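Local coordinates for protein secretion chaperonin CsaA (PDB 5ZDI), which probably binds tRNA through an OB-type domain, is thought to act as a protein-secretion chaperone, and forms a two-subunit assembly, at residues N60-A65 against G99-D104; V81-A86 against V92-P97. All coordinates share one frame; numbering follows the deposited sequence. Where two conformers were deposited one is given.

Interaction 1. Residues N60-A65 against G99-D104; sequences NKKIIA and GGEPGD
K62 NZ donates a hydrogen bond to G100 O at 2.8 Å, the one direct polar link between N60-A65 and G99-D104. The ammonium nitrogen lies in the carbonyl plane, nearly in line with the C=O bond (160° at the oxygen). A water widens the grip: it accepts from K62 NZ at 2.8 Å and donates to E101 OE2 at 3.0 Å. The two charged atoms themselves, K62 NZ and E101 OE2, stay 4.4 Å apart, too far for a salt bridge, though their opposite charges probably still attract. K62 reaches the loop because CG stands beside its own backbone N (chi1 -65°) and the rest of the chain runs out straight, with CE passing 3.4 Å from G100 O. With an alanine here the ammonium group is gone, and G100 O and the water at E101 OE2 would probably be left without this partner. The loop has its own bracing: E101 to D104 forms a type II turn, and E101 N donates to D104 OD2 at 2.8 Å, meeting the oxygen from above the carboxylate plane. At G100 a side chain would be pressed against the carbonyl oxygen of G99, so this backbone shape calls for glycine. This small surface contact ties the start of strand 62-66 to the loop between strands 91-97 and 105-106; P102 rests on I16 and Y36 of strands 12-22 and 31-36, while K62 also lies against P97 of strand 91-97.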
# COMPACT_ATOMS: atom_id res chain seq x y z
N ASN A 60 -4.30 16.03 7.54
CA ASN A 60 -4.23 14.99 8.54
C ASN A 60 -4.70 13.60 8.17
O ASN A 60 -4.94 12.75 9.04
CB ASN A 60 -4.79 15.52 9.91
CG ASN A 60 -3.84 16.59 10.50
OD1 ASN A 60 -2.58 16.32 10.57
ND2 ASN A 60 -4.36 17.80 10.81
N LYS A 61 -4.72 13.30 6.87
CA LYS A 61 -4.95 11.95 6.40
C LYS A 61 -3.67 11.10 6.41
O LYS A 61 -2.62 11.56 5.90
CB LYS A 61 -5.53 12.00 4.97
CG LYS A 61 -6.14 10.71 4.52
CD LYS A 61 -6.52 10.82 3.06
CE LYS A 61 -6.89 9.48 2.36
NZ LYS A 61 -7.91 8.78 3.03
N LYS A 62 -3.74 9.88 6.96
CA LYS A 62 -2.60 8.93 6.92
C LYS A 62 -2.55 8.27 5.56
O LYS A 62 -3.57 7.76 5.03
CB LYS A 62 -2.68 7.86 8.02
CG LYS A 62 -2.56 8.47 9.37
CD LYS A 62 -2.73 7.41 10.44
CE LYS A 62 -2.72 8.13 11.78
NZ LYS A 62 -3.01 7.09 12.84
N ILE A 63 -1.42 8.39 4.94
CA ILE A 63 -1.20 7.86 3.59
C ILE A 63 0.01 6.89 3.63
O ILE A 63 0.67 6.75 4.67
CB ILE A 63 -0.97 9.01 2.57
CG1 ILE A 63 0.18 9.95 2.91
CG2 ILE A 63 -2.22 9.85 2.43
CD1 ILE A 63 1.54 9.35 2.72
N ILE A 64 0.26 6.25 2.49
CA ILE A 64 1.35 5.39 2.32
C ILE A 64 2.21 5.83 1.18
O ILE A 64 1.72 6.17 0.12
CB ILE A 64 0.74 3.95 1.97
CG1 ILE A 64 -0.29 3.52 3.01
CG2 ILE A 64 1.79 2.88 1.83
CD1 ILE A 64 0.25 3.36 4.43
N ALA A 65 3.55 5.83 1.38
CA ALA A 65 4.46 6.31 0.35
C ALA A 65 5.76 5.55 0.29
O ALA A 65 6.28 5.07 1.31
CB ALA A 65 4.73 7.79 0.56
N GLY A 99 -4.32 1.64 10.95
CA GLY A 99 -3.82 2.36 12.07
C GLY A 99 -2.32 2.45 11.92
O GLY A 99 -1.73 1.87 11.01
N GLY A 100 -1.68 3.24 12.79
CA GLY A 100 -0.24 3.39 12.72
C GLY A 100 0.21 4.83 12.82
O GLY A 100 -0.59 5.75 12.81
N GLU A 101 1.49 4.98 13.04
CA GLU A 101 2.08 6.29 13.18
C GLU A 101 2.96 6.61 11.99
O GLU A 101 3.56 5.76 11.40
CB GLU A 101 2.81 6.41 14.53
CG GLU A 101 1.88 6.34 15.78
CD GLU A 101 0.78 7.43 15.80
OE1 GLU A 101 0.96 8.53 15.22
OE2 GLU A 101 -0.35 7.17 16.30
N PRO A 102 3.12 7.91 11.68
CA PRO A 102 4.10 8.31 10.66
C PRO A 102 5.50 7.75 10.86
O PRO A 102 6.00 7.77 12.02
CB PRO A 102 4.05 9.83 10.79
CG PRO A 102 2.70 10.15 11.20
CD PRO A 102 2.37 9.06 12.20
N GLY A 103 6.09 7.13 9.82
CA GLY A 103 7.38 6.42 9.87
C GLY A 103 7.24 4.93 10.09
O GLY A 103 8.21 4.20 9.81
N ASP A 104 6.03 4.47 10.43
CA ASP A 104 5.83 3.00 10.49
C ASP A 104 6.05 2.40 9.12
O ASP A 104 5.66 2.99 8.08
CB ASP A 104 4.48 2.61 11.06
CG ASP A 104 4.40 2.80 12.57
OD1 ASP A 104 5.49 3.05 13.18
OD2 ASP A 104 3.24 2.74 13.07
O HOH W 1 -2.66 8.74 15.13

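Interaction 2. Residues V81-A86 against V92-P97; sequences VLVLGA and VKLLTP
A buried antiparallel backbone pairing joins G85 and A86 to L94 and K93, between strands 77-88 and 91-97 of one beta hairpin. A86 and K93 form a hydrogen-bonded pair: A86 N gives to K93 O at 2.9 Å, and K93 N returns a bond to A86 O at 3.0 Å. G85 and L94 make the non-hydrogen-bonded pair, their CA atoms just 4.1 Å apart; a CB on G85 would clash with V92 CG1. Next along, L95 N gives L84 O a nearly straight bond (3.1 Å, 173° at the hydrogen), and a water lies within hydrogen-bonding distance of L84 O and L95 O.

Apolar side chains pack beside the paired backbones. V83 CG1 meets L94 CD2 at 3.5 Å, the two side chains crossing at a slant; chi1 of 180° swings CG1 away from the backbone N of V83 and onto that methyl. L95 CD1 lies 3.8 Å from L84 CB. K93 sends its amine away from this pairing, to a salt bridge with D90. L95, T96 and P97 pair antiparallel with a strand of the second subunit, carrying the sheet across the interface. Within the chain, the antiparallel hairpin is consistent with the curled OB-type barrel of tRNA-binding domains.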
# COMPACT_ATOMS: atom_id res chain seq x y z
N VAL A 81 8.72 11.92 -2.54
CA VAL A 81 8.10 10.58 -2.25
C VAL A 81 6.93 10.35 -3.21
O VAL A 81 6.37 11.29 -3.76
CB VAL A 81 7.57 10.45 -0.81
CG1 VAL A 81 8.69 10.60 0.22
CG2 VAL A 81 6.46 11.46 -0.52
N LEU A 82 6.55 9.07 -3.35
CA LEU A 82 5.43 8.66 -4.20
C LEU A 82 4.34 8.19 -3.25
O LEU A 82 4.54 7.17 -2.54
CB LEU A 82 5.81 7.49 -5.10
CG LEU A 82 4.69 6.87 -5.99
CD1 LEU A 82 4.20 7.89 -7.00
CD2 LEU A 82 5.10 5.53 -6.51
N VAL A 83 3.21 8.87 -3.29
CA VAL A 83 2.06 8.51 -2.50
C VAL A 83 1.28 7.41 -3.26
O VAL A 83 1.07 7.55 -4.46
CB VAL A 83 1.18 9.70 -2.25
CG1 VAL A 83 -0.07 9.31 -1.42
CG2 VAL A 83 1.96 10.71 -1.46
N LEU A 84 0.90 6.33 -2.57
CA LEU A 84 0.34 5.16 -3.27
C LEU A 84 -1.13 5.26 -3.32
O LEU A 84 -1.80 5.52 -2.27
CB LEU A 84 0.71 3.86 -2.59
CG LEU A 84 2.26 3.70 -2.63
CD1 LEU A 84 2.55 2.34 -2.02
CD2 LEU A 84 2.81 3.90 -4.01
N GLY A 85 -1.67 5.01 -4.49
CA GLY A 85 -3.11 4.90 -4.60
C GLY A 85 -3.49 3.93 -5.69
O GLY A 85 -2.69 3.67 -6.53
N ALA A 86 -4.72 3.42 -5.64
CA ALA A 86 -5.28 2.53 -6.62
C ALA A 86 -5.88 3.33 -7.76
O ALA A 86 -6.56 4.31 -7.56
CB ALA A 86 -6.29 1.65 -5.99
N VAL A 92 -8.15 8.04 -8.76
CA VAL A 92 -7.16 7.54 -7.85
C VAL A 92 -7.77 7.52 -6.44
O VAL A 92 -8.20 8.53 -5.94
CB VAL A 92 -5.90 8.37 -7.91
CG1 VAL A 92 -4.86 7.90 -6.87
CG2 VAL A 92 -5.25 8.26 -9.31
N LYS A 93 -7.66 6.37 -5.75
CA LYS A 93 -8.14 6.24 -4.39
C LYS A 93 -6.93 5.88 -3.54
O LYS A 93 -6.34 4.79 -3.67
CB LYS A 93 -9.17 5.14 -4.31
CG LYS A 93 -10.43 5.46 -5.09
CD LYS A 93 -11.33 6.50 -4.36
CE LYS A 93 -12.60 6.68 -5.17
NZ LYS A 93 -13.49 7.68 -4.60
N LEU A 94 -6.59 6.78 -2.64
CA LEU A 94 -5.45 6.58 -1.73
C LEU A 94 -5.54 5.28 -0.95
O LEU A 94 -6.62 4.88 -0.45
CB LEU A 94 -5.29 7.71 -0.73
CG LEU A 94 -4.94 9.05 -1.42
CD1 LEU A 94 -5.12 10.19 -0.42
CD2 LEU A 94 -3.53 8.98 -2.06
N LEU A 95 -4.37 4.74 -0.66
CA LEU A 95 -4.18 3.71 0.32
C LEU A 95 -4.05 4.31 1.70
O LEU A 95 -3.40 5.40 1.86
CB LEU A 95 -2.90 2.93 0.02
CG LEU A 95 -2.76 2.27 -1.31
CD1 LEU A 95 -1.65 1.21 -1.29
CD2 LEU A 95 -3.99 1.65 -1.85
N THR A 96 -4.73 3.69 2.71
CA THR A 96 -4.61 4.16 4.07
C THR A 96 -4.34 2.96 4.99
O THR A 96 -4.87 1.84 4.73
CB THR A 96 -5.92 4.90 4.48
OG1 THR A 96 -6.92 3.98 4.87
CG2 THR A 96 -6.49 5.82 3.27
N PRO A 97 -3.54 3.13 6.07
CA PRO A 97 -3.41 2.04 6.99
C PRO A 97 -4.56 2.01 7.96
O PRO A 97 -5.08 3.04 8.33
CB PRO A 97 -2.10 2.37 7.74
CG PRO A 97 -2.11 3.85 7.80
CD PRO A 97 -2.73 4.29 6.54
O HOH W 2 -1.57 6.56 0.32

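In the fold
The centres of the two interactions lie about 11 Å apart, and strands 62-66 and 77-88, neighbours in one curled antiparallel sheet, connect them. In chain order N60-A65 comes first, then both strands of the interaction 2 hairpin, then G99-D104, so the loop of interaction 1 folds back to strand 62-66, which comes earlier in the chain than the hairpin. They meet directly: I64 O and L84 N are 2.8 Å apart, a probable hydrogen bond, and K61 packs on L94 and T96. The shared sheet brings both to the second subunit: K61 forms a salt bridge with D98 of that chain, and L95 packs on its I64, linking the sheet to the dimer interface.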